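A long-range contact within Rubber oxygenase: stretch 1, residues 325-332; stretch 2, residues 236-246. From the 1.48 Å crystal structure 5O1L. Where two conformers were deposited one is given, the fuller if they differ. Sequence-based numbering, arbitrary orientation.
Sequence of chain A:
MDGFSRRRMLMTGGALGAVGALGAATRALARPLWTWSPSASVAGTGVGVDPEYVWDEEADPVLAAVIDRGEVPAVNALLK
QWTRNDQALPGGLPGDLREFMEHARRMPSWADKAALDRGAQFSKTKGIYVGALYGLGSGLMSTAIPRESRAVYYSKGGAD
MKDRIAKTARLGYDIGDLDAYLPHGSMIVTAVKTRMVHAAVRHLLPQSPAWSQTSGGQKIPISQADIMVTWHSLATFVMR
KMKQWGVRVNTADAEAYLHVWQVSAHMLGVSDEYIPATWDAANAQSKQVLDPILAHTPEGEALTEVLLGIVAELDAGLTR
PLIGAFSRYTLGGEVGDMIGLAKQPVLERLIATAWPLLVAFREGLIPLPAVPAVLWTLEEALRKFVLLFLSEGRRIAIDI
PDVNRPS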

# COMPACT_ATOMS: atom_id res chain seq x y z
N ALA A 325 -12.98 7.47 -15.81
CA ALA A 325 -14.03 6.51 -15.96
C ALA A 325 -13.64 5.18 -15.31
O ALA A 325 -14.44 4.62 -14.64
CB ALA A 325 -14.36 6.31 -17.44
N PHE A 326 -12.44 4.72 -15.59
CA PHE A 326 -12.01 3.45 -15.01
C PHE A 326 -11.86 3.55 -13.50
O PHE A 326 -12.23 2.61 -12.76
CB PHE A 326 -10.74 2.94 -15.67
CG PHE A 326 -10.43 1.51 -15.29
CD1 PHE A 326 -11.21 0.51 -15.82
CD2 PHE A 326 -9.45 1.23 -14.42
CE1 PHE A 326 -10.99 -0.80 -15.51
CE2 PHE A 326 -9.26 -0.14 -14.02
CZ PHE A 326 -10.04 -1.05 -14.55
N SER A 327 -11.40 4.70 -13.01
CA SER A 327 -11.24 4.84 -11.56
C SER A 327 -12.62 4.93 -10.85
O SER A 327 -12.83 4.41 -9.75
CB SER A 327 -10.41 6.03 -11.24
OG SER A 327 -9.13 5.86 -11.81
N ARG A 328 -13.61 5.58 -11.44
CA ARG A 328 -14.92 5.62 -10.90
C ARG A 328 -15.54 4.27 -10.93
O ARG A 328 -16.23 3.88 -9.98
CB ARG A 328 -15.81 6.64 -11.68
CG ARG A 328 -15.43 8.05 -11.35
CD ARG A 328 -16.25 9.07 -12.13
NE ARG A 328 -17.59 8.96 -11.71
CZ ARG A 328 -18.12 9.49 -10.60
NH1 ARG A 328 -17.49 10.37 -9.88
NH2 ARG A 328 -19.35 9.15 -10.25
N TYR A 329 -15.33 3.49 -11.97
CA TYR A 329 -15.85 2.13 -12.04
C TYR A 329 -15.23 1.28 -10.91
O TYR A 329 -15.94 0.45 -10.32
CB TYR A 329 -15.45 1.57 -13.39
CG TYR A 329 -15.69 0.09 -13.54
CD1 TYR A 329 -16.95 -0.41 -13.55
CD2 TYR A 329 -14.63 -0.78 -13.73
CE1 TYR A 329 -17.14 -1.78 -13.65
CE2 TYR A 329 -14.80 -2.11 -13.90
CZ TYR A 329 -16.03 -2.60 -13.89
OH TYR A 329 -16.20 -3.99 -14.03
N THR A 330 -13.96 1.48 -10.69
CA THR A 330 -13.19 0.68 -9.71
C THR A 330 -13.58 1.08 -8.31
O THR A 330 -13.86 0.19 -7.44
CB THR A 330 -11.74 0.87 -9.95
OG1 THR A 330 -11.40 0.34 -11.24
CG2 THR A 330 -10.96 0.14 -8.91
N LEU A 331 -13.64 2.37 -8.02
CA LEU A 331 -13.91 2.84 -6.66
C LEU A 331 -15.39 2.94 -6.31
O LEU A 331 -15.73 3.06 -5.10
CB LEU A 331 -13.24 4.17 -6.42
CG LEU A 331 -11.71 4.01 -6.46
CD1 LEU A 331 -11.04 5.34 -6.66
CD2 LEU A 331 -11.21 3.32 -5.20
N GLY A 332 -16.21 3.00 -7.33
CA GLY A 332 -17.65 3.29 -7.14
C GLY A 332 -17.88 4.77 -7.18
O GLY A 332 -17.00 5.60 -6.90
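Stretch 2 (236-246) TFVMRKMKQWG

The most unusual feature of this contact is a lysine ammonium group that hydrogen-bonds a backbone carbonyl in the last turn of another helix. Lys-241 NZ donates a hydrogen bond to the backbone carbonyl of Thr-330, NZ to O 3.1 Å, in the last turn of helix 325-331. The side chain reaches it with chi1, chi2 and chi3 all in m and chi4 in t. The same NZ gives a hydrogen bond to OE1 of Gln-244 at 2.7 Å, one turn on in its own helix, so the charge is held from both stretches.

Stretch 2 is helical from its first residue, Thr-236, continuing a helix that begins earlier in the chain, through Lys-243 and beyond, and it crosses stretch 1 nearly at right angles, with 98° between the N-to-C directions. The axes come no closer than 11.7 Å, a wide spacing that leaves large side chains to fill the gap; the nearest CA atoms, those of Thr-330 and Lys-241, are 7.4 Å apart. Phe-237, Lys-241 and Trp-245, spaced by four, all point CA-to-CB toward stretch 1 and make the direct contacts.

Thr-330 is the hub, touching all three. Its CG2 meets the edge of the Phe-237 ring, 3.7 Å from CZ, while its OG1 lies 3.6 Å from CZ2 at the edge of the Trp-245 ring. That hydroxyl is already spent on its own helix, OG1 donating to Phe-326 O at 2.9 Å, which lets a polar atom sit beside an aromatic ring with its hydrogen bond satisfied. Leu-331 points away at its CB, yet its end returns, with CD2 3.9 Å from Phe-237 CZ.

Trp-245 covers the other part of the contact. The Tyr-329 ring lies almost parallel to its five-membered ring, planes at 4°, but slid aside so that the two barely overlap; Tyr-329 CE2 approaches Trp-245 NE1 to 3.5 Å. Phe-326 meets the indole obliquely, CZ to CH2 at 3.6 Å.

Waters finish the polar work. Water 3 accepts from Lys-241 NZ at 2.7 Å and from Trp-245 NE1 at 3.0 Å, and the water donates to Tyr-329 O at 2.9 Å, joining a second carbonyl to the same lysine. Water 1 donates to Thr-330 O, 2.8 Å from its oxygen, and accepts from Arg-240 NH1 at 3.2 Å. The rule to read here is economical: aromatic bulk spans a wide crossing, and one lysine with ordered water serves the carbonyls at a helix end.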

# COMPACT_ATOMS: atom_id res chain seq x y z
N THR A 236 -7.15 -5.87 1.10
CA THR A 236 -8.54 -6.30 1.15
C THR A 236 -9.30 -5.73 -0.05
O THR A 236 -10.19 -6.41 -0.60
CB THR A 236 -9.18 -5.75 2.45
OG1 THR A 236 -8.26 -6.15 3.50
CG2 THR A 236 -10.45 -6.40 2.73
N PHE A 237 -9.01 -4.48 -0.41
CA PHE A 237 -9.64 -3.87 -1.57
C PHE A 237 -9.31 -4.58 -2.86
O PHE A 237 -10.21 -4.91 -3.66
CB PHE A 237 -9.13 -2.39 -1.68
CG PHE A 237 -9.49 -1.71 -2.99
CD1 PHE A 237 -10.73 -1.33 -3.21
CD2 PHE A 237 -8.50 -1.49 -3.91
CE1 PHE A 237 -11.05 -0.63 -4.46
CE2 PHE A 237 -8.78 -0.86 -5.12
CZ PHE A 237 -10.05 -0.43 -5.35
N VAL A 238 -8.06 -4.89 -3.11
CA VAL A 238 -7.69 -5.54 -4.36
C VAL A 238 -8.32 -6.86 -4.48
O VAL A 238 -8.82 -7.21 -5.58
CB VAL A 238 -6.15 -5.61 -4.50
CG1 VAL A 238 -5.70 -6.48 -5.65
CG2 VAL A 238 -5.63 -4.26 -4.67
N MET A 239 -8.32 -7.68 -3.43
CA MET A 239 -8.98 -9.01 -3.51
C MET A 239 -10.44 -8.84 -3.80
O MET A 239 -11.00 -9.61 -4.64
CB MET A 239 -8.71 -9.83 -2.25
CG MET A 239 -9.29 -11.20 -2.31
SD MET A 239 -8.70 -12.20 -3.72
CE MET A 239 -6.94 -12.33 -3.35
N ARG A 240 -11.11 -7.92 -3.12
CA ARG A 240 -12.54 -7.72 -3.37
C ARG A 240 -12.79 -7.37 -4.81
O ARG A 240 -13.72 -7.94 -5.46
CB ARG A 240 -13.15 -6.68 -2.46
CG ARG A 240 -14.61 -6.37 -2.74
CD ARG A 240 -15.17 -5.34 -1.75
NE ARG A 240 -14.56 -3.99 -1.78
CZ ARG A 240 -14.84 -2.99 -2.62
NH1 ARG A 240 -15.71 -3.09 -3.61
NH2 ARG A 240 -14.18 -1.85 -2.47
N LYS A 241 -12.05 -6.46 -5.34
CA LYS A 241 -12.29 -6.04 -6.73
C LYS A 241 -11.95 -7.13 -7.72
O LYS A 241 -12.74 -7.34 -8.70
CB LYS A 241 -11.48 -4.81 -7.05
CG LYS A 241 -11.88 -3.57 -6.34
CD LYS A 241 -13.36 -3.21 -6.40
CE LYS A 241 -13.85 -3.06 -7.85
NZ LYS A 241 -15.26 -2.57 -7.82
N MET A 242 -10.90 -7.90 -7.53
CA MET A 242 -10.57 -8.97 -8.47
C MET A 242 -11.72 -9.95 -8.52
O MET A 242 -12.14 -10.42 -9.62
CB MET A 242 -9.27 -9.68 -8.13
CG MET A 242 -8.13 -8.77 -8.50
SD MET A 242 -6.57 -9.66 -8.51
CE MET A 242 -6.61 -10.21 -6.97
N LYS A 243 -12.26 -10.32 -7.37
CA LYS A 243 -13.33 -11.31 -7.31
C LYS A 243 -14.53 -10.70 -7.98
O LYS A 243 -15.19 -11.44 -8.79
CB LYS A 243 -13.60 -11.81 -5.89
CG LYS A 243 -12.48 -12.68 -5.40
CD LYS A 243 -12.61 -13.09 -3.95
CE LYS A 243 -11.84 -14.35 -3.66
NZ LYS A 243 -12.01 -14.68 -2.21
N GLN A 244 -14.86 -9.44 -7.73
CA GLN A 244 -16.05 -8.81 -8.32
C GLN A 244 -15.96 -8.82 -9.84
O GLN A 244 -16.97 -9.03 -10.54
CB GLN A 244 -16.24 -7.38 -7.85
CG GLN A 244 -17.53 -6.71 -8.29
CD GLN A 244 -17.57 -5.22 -7.94
OE1 GLN A 244 -16.70 -4.71 -7.20
NE2 GLN A 244 -18.52 -4.50 -8.51
N TRP A 245 -14.78 -8.59 -10.39
CA TRP A 245 -14.55 -8.56 -11.84
C TRP A 245 -14.54 -9.91 -12.49
O TRP A 245 -14.48 -9.96 -13.74
CB TRP A 245 -13.20 -7.87 -12.13
CG TRP A 245 -13.14 -6.41 -11.88
CD1 TRP A 245 -14.16 -5.58 -11.63
CD2 TRP A 245 -11.98 -5.62 -11.93
NE1 TRP A 245 -13.69 -4.31 -11.48
CE2 TRP A 245 -12.36 -4.30 -11.69
CE3 TRP A 245 -10.63 -5.89 -12.15
CZ2 TRP A 245 -11.40 -3.24 -11.68
CZ3 TRP A 245 -9.71 -4.86 -12.14
CH2 TRP A 245 -10.12 -3.55 -11.93
N GLY A 246 -14.56 -10.98 -11.75
CA GLY A 246 -14.48 -12.32 -12.28
C GLY A 246 -13.12 -12.79 -12.61
O GLY A 246 -12.91 -13.77 -13.32
O HOH W 1 -15.74 -0.42 -5.45
O HOH W 2 -14.09 1.60 -2.98
O HOH W 3 -15.77 -2.41 -10.49